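Local structure of Alpha/beta hydrolase (Legionella pneumophila subsp. pneumophila str. Philadelphia 1, 4EZI) at residues Gly75-Gln80 against Ala109-Val114; Lys162-Gly167 against Gln368-Glu373; Leu189-Val194 against Pro306-Leu311; Ala193-Ser198 against Lys360-Phe365. The protein is of unknown function but has an alpha/beta-hydrolase fold and may hydrolyse ester bonds, possibly as a triacylglycerol lipase. One frame throughout, in Å; residues are numbered along the deposited sequence.

Interaction 1: residues Gly75-Gln80 against Ala109-Val114; sequences GIISYQ and AGYMTV
Ile77 rests its CG2 methyl against two residues of segment 109-114, with CG2 lying 3.7 Å from Tyr111 CB and 3.6 Å from Thr113 OG1. The torsion behind this sets CG1 anti to the backbone N (chi1 -170°), which turns the methyl into the crowded position between N and the carbonyl carbon. Ile77 crosses Tyr111 roughly at a right angle but runs beside Thr113 in the same direction. The Thr113 hydroxyl is itself held by a donation to Tyr111 O, reached from above the carbonyl plane. On the other face of the sheet, Ile76 and selenomethionine Met112 lie side by side, and the bend of the latter at chi3 brings its CE to 3.8 Å from Ile76 CD1. Ile76 CG2 meets Val114 CG2 at the same distance. Four backbone hydrogen bonds stitch Gly75-Tyr79 to Met112-Val114, and the Ile77 N to Met112 O bond is typical of them at 2.9 Å. The strand axes diverge by only 25°. Further along, Ser78 OG donates to Gln80 OE1 over 2.7 Å, and Gln80 NE2 is held in turn by Ser78 O and by Thr175. The Tyr111 hydroxyl finds its partner in Glu370, beyond this strand pair. Parallel neighbours joined through helix 99-108 form a beta-alpha-beta crossover, the repeating element of the alpha/beta-hydrolase sheet.

Interaction 2: residues Lys162-Gly167 against Gln368-Glu373; sequences KLYLAG and QFERQE
Lys162 and Tyr164, from one strand, meet the end of helix 355-370 in two different ways. The hydrogen bonds all belong to the ammonium group. Lys162 NZ donates to Phe369 O over 2.8 Å, approaching in the carbonyl plane, and the same NZ reaches Gln372 O, also at 2.8 Å, nearly in line with that carbonyl bond. The chain kinks once, where chi2 (-77°) swings CD aside, and is extended from there to the nitrogen. Its CE also passes 3.5 Å from Glu370 O. The van der Waals contact is made by the tip of Tyr164, whose OH sits 3.2 Å from Glu370 CB. The two side chains cross at about a right angle, with ring and carboxylate planes 55° apart. This touch is not a polar one: Glu370 OE1 is instead bound by Tyr111 OH and by the ammonium of Lys367, while the Tyr164 ring stacks on Tyr111. Since Arg371 is the first residue to leave helical geometry, the cation lies at the carbonyl end of the helix, where the helix dipole would be expected to favour positive charge. Within this contact the lysine is gripped by backbone oxygens, the modelled Glu373 OE2 staying 5.9 Å from Lys162 NZ, and these bonds tie strand 162-168 at Lys162 to the chain that leaves the helix.

Interaction 3: residues Leu189-Val194 against Pro306-Leu311; sequences LPVSAV and PTAPLL
This is a parallel strand pairing just at its opening, where the loops holding Val191 and Ala308 run together into strands 193-197 and 310-314 of the central sheet. Two backbone hydrogen bonds flank the bridge between Val194 and Leu310: Val194 N donates to Pro309 O, and Leu311 N returns to Val194 O, each over 2.9 Å. The second is the straighter, with 167° at the hydrogen. Leu310 CD1 packs obliquely on Val194 CG1 at 3.8 Å. Ahead of the bridge, the methyl of Ala308 presses on the other loop, its CB 3.2 Å from Val191 O and 3.8 Å from Val191 CG1. The Pro309 ring adds a further tight approach, CD lying 3.3 Å from Ser192 O. One water spans the mouth of the pair, accepting from Val191 N at 3.0 Å and donating to Thr307 O at 2.8 Å, bridging the two loops ahead of the direct pairing. Helix 170-185 packs on Val194 and Thr307, while helix 355-370 meets Ala193, Pro309 and Leu311. Strand 162-168 borders Ser192 and Ala193, and strand 340-344 continues the sheet beyond Leu310.

Interaction 4: residues Ala193-Ser198 against Lys360-Phe365; sequences AVAPGS and KEQVDF
Strand 193-197 and the 360-365 part of helix 355-370 run nearly antiparallel (174°), the axes of these short segments approaching to 8.7 Å, with Ala195 and Gln362 nearest in backbone. Gln362 supplies the polar link: its NE2 donates to Ala195 O over 2.9 Å, with the donor almost in line with the carbonyl bond but the oxygen tilted 33° out of the amide plane. Its chi1 (-68°) sets CG anti to the carbonyl carbon, where it rests 3.9 Å from Ala195 CB; the chain beyond is extended and carries NE2 to the carbonyl. The same nitrogen has a second acceptor in Gly167 O, on the neighbouring strand. Gly167 opens a Gly-x-Ser-x-Gly sequence resembling the nucleophile elbow of alpha/beta hydrolases, so the amide ties this helix, packed on the sheet as in that fold, to two strands beside the probable nucleophile, Ser169. One turn further on, Phe365 meets the strand with the CD2-CE2 side of its ring. Its CE2 comes 3.9 Å from Ala193 CB and 3.5 Å from Val194 O, while CD2 is 4.1 Å from Ala195 CB. Phe369 meets this ring edge-to-face. Within the helix, Lys360 NZ forms a salt bridge with the syn side of Asp364 OD2 at 3.1 Å.

How the interactions relate
All four interactions involve one mixed sheet, in which strands 112-116, 74-80, 162-168, 193-197 and 310-314 follow one another in parallel; 1 and 3 pair its strands, 2 and 4 pack a helix on it. Interaction 1 closes first along the chain; interactions 3 and 4 are nested inside the long loop closed by interaction 2. Centres of interactions 2 and 3 lie about 8 Å apart, those of 1 and 3 about 14 Å, and those two do not touch. Helix 355-370 serves both interactions 2 and 4, while interactions 3 and 4 share Ala193 and Val194. This last helix thus packs on strands from earlier in the chain, 162-168 and 193-197, near the turns and loops carrying a putative Ser169-His351-Asp318 triad.

Interaction 1: residues Gly75-Gln80 against Ala109-Val114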
loop_
_atom_site.group_PDB
_atom_site.type_symbol
_atom_site.label_atom_id
_atom_site.label_comp_id
_atom_site.label_asym_id
_atom_site.label_seq_id
_atom_site.Cartn_x
_atom_site.Cartn_y
_atom_site.Cartn_z
ATOM N N GLY A 75 1.401 11.952 16.792
ATOM C CA GLY A 75 0.401 11.177 16.054
ATOM C C GLY A 75 1.058 10.011 15.339
ATOM O O GLY A 75 2.281 9.987 15.151
ATOM N N ILE A 76 0.245 9.039 14.916
ATOM C CA ILE A 76 0.724 7.881 14.158
ATOM C C ILE A 76 0.261 7.960 12.723
ATOM O O ILE A 76 -0.897 8.238 12.476
ATOM C CB ILE A 76 0.204 6.555 14.773
ATOM C CG1 ILE A 76 0.739 6.387 16.193
ATOM C CG2 ILE A 76 0.577 5.343 13.944
ATOM C CD1 ILE A 76 0.176 5.167 16.921
ATOM N N ILE A 77 1.178 7.693 11.794
ATOM C CA ILE A 77 0.814 7.511 10.395
ATOM C C ILE A 77 1.168 6.081 10.000
ATOM O O ILE A 77 2.295 5.624 10.237
ATOM C CB ILE A 77 1.455 8.579 9.491
ATOM C CG1 ILE A 77 0.889 8.557 8.054
ATOM C CG2 ILE A 77 2.977 8.541 9.513
ATOM C CD1 ILE A 77 1.573 7.636 7.095
ATOM N N SER A 78 0.177 5.361 9.468
ATOM C CA SER A 78 0.392 4.016 8.943
ATOM C C SER A 78 0.491 4.171 7.440
ATOM O O SER A 78 -0.478 4.579 6.804
ATOM C CB SER A 78 -0.773 3.089 9.345
ATOM O OG SER A 78 -0.577 1.760 8.919
ATOM N N TYR A 79 1.652 3.846 6.888
ATOM C CA TYR A 79 1.935 3.991 5.485
ATOM C C TYR A 79 2.094 2.601 4.840
ATOM O O TYR A 79 2.988 1.845 5.225
ATOM C CB TYR A 79 3.208 4.834 5.225
ATOM C CG TYR A 79 3.377 5.078 3.752
ATOM C CD1 TYR A 79 4.072 4.172 2.944
ATOM C CD2 TYR A 79 2.750 6.146 3.147
ATOM C CE1 TYR A 79 4.176 4.376 1.588
ATOM C CE2 TYR A 79 2.800 6.348 1.782
ATOM C CZ TYR A 79 3.507 5.456 1.002
ATOM O OH TYR A 79 3.576 5.653 -0.361
ATOM N N GLN A 80 1.262 2.359 3.828
ATOM C CA GLN A 80 1.183 1.086 3.120
ATOM C C GLN A 80 1.869 1.222 1.760
ATOM O O GLN A 80 1.426 1.966 0.880
ATOM C CB GLN A 80 -0.278 0.726 2.950
ATOM C CG GLN A 80 -0.977 0.251 4.209
ATOM C CD GLN A 80 -1.012 1.269 5.323
ATOM O OE1 GLN A 80 -0.390 1.049 6.357
ATOM N NE2 GLN A 80 -1.754 2.366 5.140
ATOM N N ALA A 109 7.243 15.728 9.263
ATOM C CA ALA A 109 5.904 15.915 9.845
ATOM C C ALA A 109 5.851 15.597 11.329
ATOM O O ALA A 109 4.946 16.052 12.014
ATOM C CB ALA A 109 4.852 15.092 9.063
ATOM N N GLY A 110 6.803 14.819 11.828
ATOM C CA GLY A 110 6.870 14.478 13.243
ATOM C C GLY A 110 5.950 13.364 13.718
ATOM O O GLY A 110 5.674 13.268 14.900
ATOM N N TYR A 111 5.519 12.498 12.803
ATOM C CA TYR A 111 4.650 11.398 13.150
ATOM C C TYR A 111 5.458 10.141 13.411
ATOM O O TYR A 111 6.500 9.898 12.786
ATOM C CB TYR A 111 3.643 11.115 12.022
ATOM C CG TYR A 111 2.782 12.299 11.583
ATOM C CD1 TYR A 111 2.374 13.278 12.476
ATOM C CD2 TYR A 111 2.379 12.417 10.272
ATOM C CE1 TYR A 111 1.571 14.338 12.065
ATOM C CE2 TYR A 111 1.595 13.453 9.849
ATOM C CZ TYR A 111 1.195 14.429 10.741
ATOM O OH TYR A 111 0.397 15.467 10.299
HETATM N N MSE A 112 4.971 9.322 14.342
HETATM C CA MSE A 112 5.435 7.957 14.462
HETATM C C MSE A 112 4.990 7.197 13.230
HETATM O O MSE A 112 3.789 7.105 12.978
HETATM C CB MSE A 112 4.921 7.315 15.745
HETATM C CG MSE A 112 5.388 5.848 15.866
HETATM SE SE MSE A 112 4.953 5.058 17.578
HETATM C CE MSE A 112 3.702 3.746 17.015
ATOM N N THR A 113 5.949 6.731 12.430
ATOM C CA THR A 113 5.699 6.222 11.094
ATOM C C THR A 113 5.765 4.699 11.150
ATOM O O THR A 113 6.778 4.111 11.553
ATOM C CB THR A 113 6.688 6.872 10.096
ATOM O OG1 THR A 113 6.536 8.298 10.158
ATOM C CG2 THR A 113 6.462 6.393 8.686
ATOM N N VAL A 114 4.660 4.055 10.776
ATOM C CA VAL A 114 4.441 2.619 10.918
ATOM C C VAL A 114 4.231 2.067 9.519
ATOM O O VAL A 114 3.351 2.519 8.817
ATOM C CB VAL A 114 3.213 2.357 11.805
ATOM C CG1 VAL A 114 2.881 0.903 11.889
ATOM C CG2 VAL A 114 3.447 2.956 13.215
#

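Interaction 2: residues Lys162-Gly167 against Gln368-Glu373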
loop_
_atom_site.group_PDB
_atom_site.type_symbol
_atom_site.label_atom_id
_atom_site.label_comp_id
_atom_site.label_asym_id
_atom_site.label_seq_id
_atom_site.Cartn_x
_atom_site.Cartn_y
_atom_site.Cartn_z
ATOM N N LYS A 162 -4.256 10.922 17.405
ATOM C CA LYS A 162 -4.262 11.221 15.966
ATOM C C LYS A 162 -3.707 10.011 15.205
ATOM O O LYS A 162 -2.642 9.486 15.536
ATOM C CB LYS A 162 -3.418 12.446 15.637
ATOM C CG LYS A 162 -3.941 13.783 16.216
ATOM C CD LYS A 162 -5.125 14.330 15.439
ATOM C CE LYS A 162 -5.556 15.721 15.949
ATOM N NZ LYS A 162 -6.725 16.260 15.199
ATOM N N LEU A 163 -4.448 9.591 14.181
ATOM C CA LEU A 163 -4.105 8.444 13.356
ATOM C C LEU A 163 -4.388 8.762 11.896
ATOM O O LEU A 163 -5.527 9.080 11.518
ATOM C CB LEU A 163 -4.896 7.217 13.800
ATOM C CG LEU A 163 -4.735 5.950 12.964
ATOM C CD1 LEU A 163 -3.285 5.445 12.908
ATOM C CD2 LEU A 163 -5.652 4.867 13.484
ATOM N N TYR A 164 -3.362 8.662 11.063
ATOM C CA TYR A 164 -3.456 8.982 9.650
ATOM C C TYR A 164 -3.113 7.729 8.834
ATOM O O TYR A 164 -2.185 7.015 9.196
ATOM C CB TYR A 164 -2.467 10.104 9.297
ATOM C CG TYR A 164 -2.459 11.265 10.272
ATOM C CD1 TYR A 164 -3.462 12.219 10.263
ATOM C CD2 TYR A 164 -1.471 11.369 11.238
ATOM C CE1 TYR A 164 -3.443 13.285 11.183
ATOM C CE2 TYR A 164 -1.438 12.404 12.138
ATOM C CZ TYR A 164 -2.439 13.351 12.130
ATOM O OH TYR A 164 -2.404 14.401 13.015
ATOM N N LEU A 165 -3.825 7.484 7.736
ATOM C CA LEU A 165 -3.577 6.290 6.920
ATOM C C LEU A 165 -3.268 6.735 5.490
ATOM O O LEU A 165 -4.076 7.433 4.884
ATOM C CB LEU A 165 -4.804 5.369 6.912
ATOM C CG LEU A 165 -5.451 5.028 8.260
ATOM C CD1 LEU A 165 -6.692 4.170 8.000
ATOM C CD2 LEU A 165 -4.503 4.372 9.246
ATOM N N ALA A 166 -2.146 6.289 4.927
ATOM C CA ALA A 166 -1.779 6.631 3.548
ATOM C C ALA A 166 -1.067 5.451 2.904
ATOM O O ALA A 166 -0.554 4.577 3.576
ATOM C CB ALA A 166 -0.889 7.867 3.492
ATOM N N GLY A 167 -0.980 5.501 1.585
ATOM C CA GLY A 167 -0.215 4.524 0.847
ATOM C C GLY A 167 -0.203 4.902 -0.607
ATOM O O GLY A 167 -0.865 5.864 -0.997
ATOM N N GLN A 368 -3.584 19.338 7.808
ATOM C CA GLN A 368 -4.853 20.036 7.910
ATOM C C GLN A 368 -5.683 19.464 9.043
ATOM O O GLN A 368 -6.277 20.215 9.814
ATOM C CB GLN A 368 -5.615 19.959 6.591
ATOM C CG GLN A 368 -6.956 20.659 6.617
ATOM C CD GLN A 368 -7.688 20.599 5.291
ATOM O OE1 GLN A 368 -7.083 20.410 4.232
ATOM N NE2 GLN A 368 -9.007 20.778 5.350
ATOM N N PHE A 369 -5.725 18.145 9.157
ATOM C CA PHE A 369 -6.511 17.491 10.181
ATOM C C PHE A 369 -5.798 17.346 11.513
ATOM O O PHE A 369 -6.458 17.196 12.544
ATOM C CB PHE A 369 -7.177 16.220 9.626
ATOM C CG PHE A 369 -8.208 16.568 8.621
ATOM C CD1 PHE A 369 -9.414 17.103 9.054
ATOM C CD2 PHE A 369 -7.934 16.554 7.254
ATOM C CE1 PHE A 369 -10.336 17.557 8.149
ATOM C CE2 PHE A 369 -8.874 16.993 6.342
ATOM C CZ PHE A 369 -10.076 17.494 6.803
ATOM N N GLU A 370 -4.479 17.464 11.513
ATOM C CA GLU A 370 -3.714 17.548 12.756
ATOM C C GLU A 370 -4.092 18.804 13.542
ATOM O O GLU A 370 -4.195 18.761 14.763
ATOM C CB GLU A 370 -2.217 17.583 12.422
ATOM C CG GLU A 370 -1.316 17.650 13.655
ATOM C CD GLU A 370 0.191 17.484 13.329
ATOM O OE1 GLU A 370 0.577 17.492 12.150
ATOM O OE2 GLU A 370 0.982 17.332 14.270
ATOM N N ARG A 371 -4.260 19.910 12.825
ATOM C CA ARG A 371 -4.400 21.259 13.435
ATOM C C ARG A 371 -5.846 21.709 13.625
ATOM O O ARG A 371 -6.143 22.908 13.745
ATOM C CB ARG A 371 -3.586 22.307 12.635
ATOM C CG ARG A 371 -4.149 22.644 11.273
ATOM C CD ARG A 371 -3.254 23.549 10.509
ATOM N NE ARG A 371 -3.847 23.887 9.220
ATOM C CZ ARG A 371 -3.414 23.477 8.021
ATOM N NH1 ARG A 371 -2.328 22.712 7.872
ATOM N NH2 ARG A 371 -4.077 23.849 6.932
ATOM N N GLN A 372 -6.742 20.742 13.731
ATOM C CA GLN A 372 -8.099 21.010 14.183
ATOM C C GLN A 372 -8.539 19.815 15.004
ATOM O O GLN A 372 -7.909 18.743 14.979
ATOM C CB GLN A 372 -9.048 21.311 13.008
ATOM C CG GLN A 372 -9.188 20.180 12.007
ATOM C CD GLN A 372 -10.155 20.504 10.853
ATOM O OE1 GLN A 372 -9.786 21.157 9.862
ATOM N NE2 GLN A 372 -11.372 19.981 10.946
ATOM N N GLU A 373 -9.621 19.993 15.749
ATOM C CA GLU A 373 -10.095 18.924 16.599
ATOM C C GLU A 373 -8.904 18.326 17.401
ATOM O O GLU A 373 -8.822 17.113 17.540
ATOM C CB GLU A 373 -10.835 17.889 15.694
ATOM C CG GLU A 373 -11.213 16.500 16.276
ATOM C CD GLU A 373 -12.229 15.706 15.449
ATOM O OE1 GLU A 373 -12.959 16.308 14.627
ATOM O OE2 GLU A 373 -12.319 14.469 15.650
#

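Interaction 3: residues Leu189-Val194 against Pro306-Leu311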
loop_
_atom_site.group_PDB
_atom_site.type_symbol
_atom_site.label_atom_id
_atom_site.label_comp_id
_atom_site.label_asym_id
_atom_site.label_seq_id
_atom_site.Cartn_x
_atom_site.Cartn_y
_atom_site.Cartn_z
ATOM N N LEU A 189 -11.786 2.886 17.562
ATOM C CA LEU A 189 -10.455 3.440 17.326
ATOM C C LEU A 189 -10.598 4.644 16.385
ATOM O O LEU A 189 -10.909 4.474 15.216
ATOM C CB LEU A 189 -9.543 2.387 16.697
ATOM C CG LEU A 189 -8.136 2.895 16.377
ATOM C CD1 LEU A 189 -7.375 3.287 17.653
ATOM C CD2 LEU A 189 -7.369 1.858 15.583
ATOM N N PRO A 190 -10.332 5.868 16.869
ATOM C CA PRO A 190 -10.513 7.021 15.978
ATOM C C PRO A 190 -9.492 7.051 14.854
ATOM O O PRO A 190 -8.321 6.735 15.082
ATOM C CB PRO A 190 -10.330 8.248 16.895
ATOM C CG PRO A 190 -10.381 7.733 18.289
ATOM C CD PRO A 190 -10.067 6.271 18.260
ATOM N N VAL A 191 -9.966 7.380 13.652
ATOM C CA VAL A 191 -9.115 7.596 12.499
ATOM C C VAL A 191 -9.267 9.075 12.139
ATOM O O VAL A 191 -10.400 9.571 12.039
ATOM C CB VAL A 191 -9.504 6.698 11.315
ATOM C CG1 VAL A 191 -8.652 7.040 10.070
ATOM C CG2 VAL A 191 -9.398 5.228 11.674
ATOM N N SER A 192 -8.152 9.789 11.989
ATOM C CA SER A 192 -8.150 11.250 11.792
ATOM C C SER A 192 -8.233 11.672 10.330
ATOM O O SER A 192 -8.859 12.670 10.012
ATOM C CB SER A 192 -6.906 11.883 12.435
ATOM O OG SER A 192 -6.739 11.448 13.774
ATOM N N ALA A 193 -7.589 10.935 9.430
ATOM C CA ALA A 193 -7.595 11.299 8.012
ATOM C C ALA A 193 -7.006 10.141 7.229
ATOM O O ALA A 193 -6.140 9.413 7.724
ATOM C CB ALA A 193 -6.793 12.546 7.739
ATOM N N VAL A 194 -7.452 9.992 5.986
ATOM C CA VAL A 194 -7.085 8.878 5.110
ATOM C C VAL A 194 -6.806 9.455 3.716
ATOM O O VAL A 194 -7.635 10.191 3.185
ATOM C CB VAL A 194 -8.218 7.834 5.072
ATOM C CG1 VAL A 194 -7.813 6.652 4.188
ATOM C CG2 VAL A 194 -8.528 7.355 6.482
ATOM N N PRO A 306 -17.217 6.383 4.995
ATOM C CA PRO A 306 -15.944 6.755 5.626
ATOM C C PRO A 306 -16.191 7.328 7.008
ATOM O O PRO A 306 -17.183 8.047 7.228
ATOM C CB PRO A 306 -15.396 7.838 4.712
ATOM C CG PRO A 306 -16.153 7.763 3.470
ATOM C CD PRO A 306 -17.487 7.196 3.799
ATOM N N THR A 307 -15.314 6.990 7.941
ATOM C CA THR A 307 -15.407 7.455 9.323
ATOM C C THR A 307 -14.294 8.476 9.653
ATOM O O THR A 307 -13.997 8.740 10.821
ATOM C CB THR A 307 -15.322 6.258 10.276
ATOM O OG1 THR A 307 -14.112 5.536 9.988
ATOM C CG2 THR A 307 -16.565 5.346 10.135
ATOM N N ALA A 308 -13.706 9.051 8.602
ATOM C CA ALA A 308 -12.687 10.083 8.702
ATOM C C ALA A 308 -12.643 10.831 7.387
ATOM O O ALA A 308 -13.027 10.279 6.345
ATOM C CB ALA A 308 -11.320 9.467 8.969
ATOM N N PRO A 309 -12.142 12.069 7.406
ATOM C CA PRO A 309 -11.865 12.773 6.161
ATOM C C PRO A 309 -11.027 11.927 5.219
ATOM O O PRO A 309 -10.052 11.285 5.657
ATOM C CB PRO A 309 -11.094 14.012 6.634
ATOM C CG PRO A 309 -11.555 14.227 8.032
ATOM C CD PRO A 309 -11.838 12.879 8.606
ATOM N N LEU A 310 -11.389 11.973 3.945
ATOM C CA LEU A 310 -10.844 11.088 2.927
ATOM C C LEU A 310 -10.458 11.872 1.680
ATOM O O LEU A 310 -11.297 12.559 1.093
ATOM C CB LEU A 310 -11.876 10.012 2.582
ATOM C CG LEU A 310 -11.544 9.035 1.460
ATOM C CD1 LEU A 310 -10.331 8.183 1.824
ATOM C CD2 LEU A 310 -12.765 8.166 1.158
ATOM N N LEU A 311 -9.202 11.704 1.270
ATOM C CA LEU A 311 -8.666 12.330 0.074
ATOM C C LEU A 311 -8.202 11.252 -0.902
ATOM O O LEU A 311 -7.293 10.524 -0.580
ATOM C CB LEU A 311 -7.479 13.244 0.404
ATOM C CG LEU A 311 -6.736 13.827 -0.796
ATOM C CD1 LEU A 311 -7.616 14.733 -1.611
ATOM C CD2 LEU A 311 -5.442 14.534 -0.404
HETATM O O HOH W 1 -12.861 7.266 12.939
#

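Interaction 4: residues Ala193-Ser198 against Lys360-Phe365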
loop_
_atom_site.group_PDB
_atom_site.type_symbol
_atom_site.label_atom_id
_atom_site.label_comp_id
_atom_site.label_asym_id
_atom_site.label_seq_id
_atom_site.Cartn_x
_atom_site.Cartn_y
_atom_site.Cartn_z
ATOM N N ALA A 193 -7.589 10.935 9.430
ATOM C CA ALA A 193 -7.595 11.299 8.012
ATOM C C ALA A 193 -7.006 10.141 7.229
ATOM O O ALA A 193 -6.140 9.413 7.724
ATOM C CB ALA A 193 -6.793 12.546 7.739
ATOM N N VAL A 194 -7.452 9.992 5.986
ATOM C CA VAL A 194 -7.085 8.878 5.110
ATOM C C VAL A 194 -6.806 9.455 3.716
ATOM O O VAL A 194 -7.635 10.191 3.185
ATOM C CB VAL A 194 -8.218 7.834 5.072
ATOM C CG1 VAL A 194 -7.813 6.652 4.188
ATOM C CG2 VAL A 194 -8.528 7.355 6.482
ATOM N N ALA A 195 -5.682 9.080 3.104
ATOM C CA ALA A 195 -5.303 9.630 1.812
ATOM C C ALA A 195 -4.626 8.549 0.935
ATOM O O ALA A 195 -3.403 8.501 0.808
ATOM C CB ALA A 195 -4.394 10.845 1.973
ATOM N N PRO A 196 -5.411 7.654 0.312
ATOM C CA PRO A 196 -4.850 6.696 -0.630
ATOM C C PRO A 196 -4.332 7.404 -1.867
ATOM O O PRO A 196 -5.053 8.182 -2.475
ATOM C CB PRO A 196 -6.041 5.798 -0.972
ATOM C CG PRO A 196 -7.191 6.685 -0.818
ATOM C CD PRO A 196 -6.875 7.540 0.376
ATOM N N GLY A 197 -3.099 7.072 -2.259
ATOM C CA GLY A 197 -2.448 7.638 -3.412
ATOM C C GLY A 197 -2.441 6.690 -4.591
ATOM O O GLY A 197 -2.032 5.532 -4.477
ATOM N N SER A 198 -2.925 7.184 -5.736
ATOM C CA SER A 198 -2.905 6.462 -7.010
ATOM C C SER A 198 -3.314 4.995 -6.845
ATOM O O SER A 198 -2.617 4.085 -7.302
ATOM C CB SER A 198 -1.532 6.593 -7.678
ATOM O OG SER A 198 -1.261 7.972 -7.911
ATOM N N LYS A 360 3.470 14.615 -1.142
ATOM C CA LYS A 360 3.366 15.978 -0.592
ATOM C C LYS A 360 1.916 16.320 -0.261
ATOM O O LYS A 360 1.629 16.870 0.810
ATOM C CB LYS A 360 3.964 16.984 -1.580
ATOM C CG LYS A 360 3.932 18.438 -1.134
ATOM C CD LYS A 360 4.540 18.689 0.207
ATOM C CE LYS A 360 4.812 20.203 0.451
ATOM N NZ LYS A 360 3.808 21.089 -0.222
ATOM N N GLU A 361 1.002 15.958 -1.154
ATOM C CA GLU A 361 -0.416 16.159 -0.891
ATOM C C GLU A 361 -0.900 15.394 0.320
ATOM O O GLU A 361 -1.738 15.891 1.082
ATOM C CB GLU A 361 -1.273 15.820 -2.094
ATOM C CG GLU A 361 -1.019 16.649 -3.347
ATOM C CD GLU A 361 -1.283 18.149 -3.214
ATOM O OE1 GLU A 361 -2.109 18.575 -2.385
ATOM O OE2 GLU A 361 -0.666 18.910 -3.993
ATOM N N GLN A 362 -0.427 14.161 0.483
ATOM C CA GLN A 362 -0.819 13.361 1.648
ATOM C C GLN A 362 -0.394 14.043 2.944
ATOM O O GLN A 362 -1.196 14.192 3.860
ATOM C CB GLN A 362 -0.217 11.945 1.558
ATOM C CG GLN A 362 -0.808 11.129 0.429
ATOM C CD GLN A 362 -0.037 9.846 0.160
ATOM O OE1 GLN A 362 1.174 9.774 0.347
ATOM N NE2 GLN A 362 -0.738 8.812 -0.288
ATOM N N VAL A 363 0.867 14.442 3.014
ATOM C CA VAL A 363 1.367 15.133 4.211
ATOM C C VAL A 363 0.550 16.395 4.515
ATOM O O VAL A 363 0.157 16.645 5.643
ATOM C CB VAL A 363 2.887 15.506 4.102
ATOM C CG1 VAL A 363 3.338 16.352 5.334
ATOM C CG2 VAL A 363 3.747 14.260 3.934
ATOM N N ASP A 364 0.286 17.174 3.474
ATOM C CA ASP A 364 -0.466 18.417 3.647
ATOM C C ASP A 364 -1.895 18.157 4.134
ATOM O O ASP A 364 -2.429 18.906 4.958
ATOM C CB ASP A 364 -0.484 19.218 2.363
ATOM C CG ASP A 364 0.839 19.871 2.043
ATOM O OD1 ASP A 364 1.699 20.022 2.933
ATOM O OD2 ASP A 364 0.994 20.293 0.876
ATOM N N PHE A 365 -2.523 17.109 3.620
ATOM C CA PHE A 365 -3.849 16.718 4.067
ATOM C C PHE A 365 -3.851 16.334 5.543
ATOM O O PHE A 365 -4.711 16.781 6.309
ATOM C CB PHE A 365 -4.351 15.563 3.212
ATOM C CG PHE A 365 -5.800 15.214 3.392
ATOM C CD1 PHE A 365 -6.800 16.098 3.024
ATOM C CD2 PHE A 365 -6.169 13.983 3.905
ATOM C CE1 PHE A 365 -8.139 15.747 3.142
ATOM C CE2 PHE A 365 -7.493 13.631 4.049
ATOM C CZ PHE A 365 -8.483 14.517 3.647
#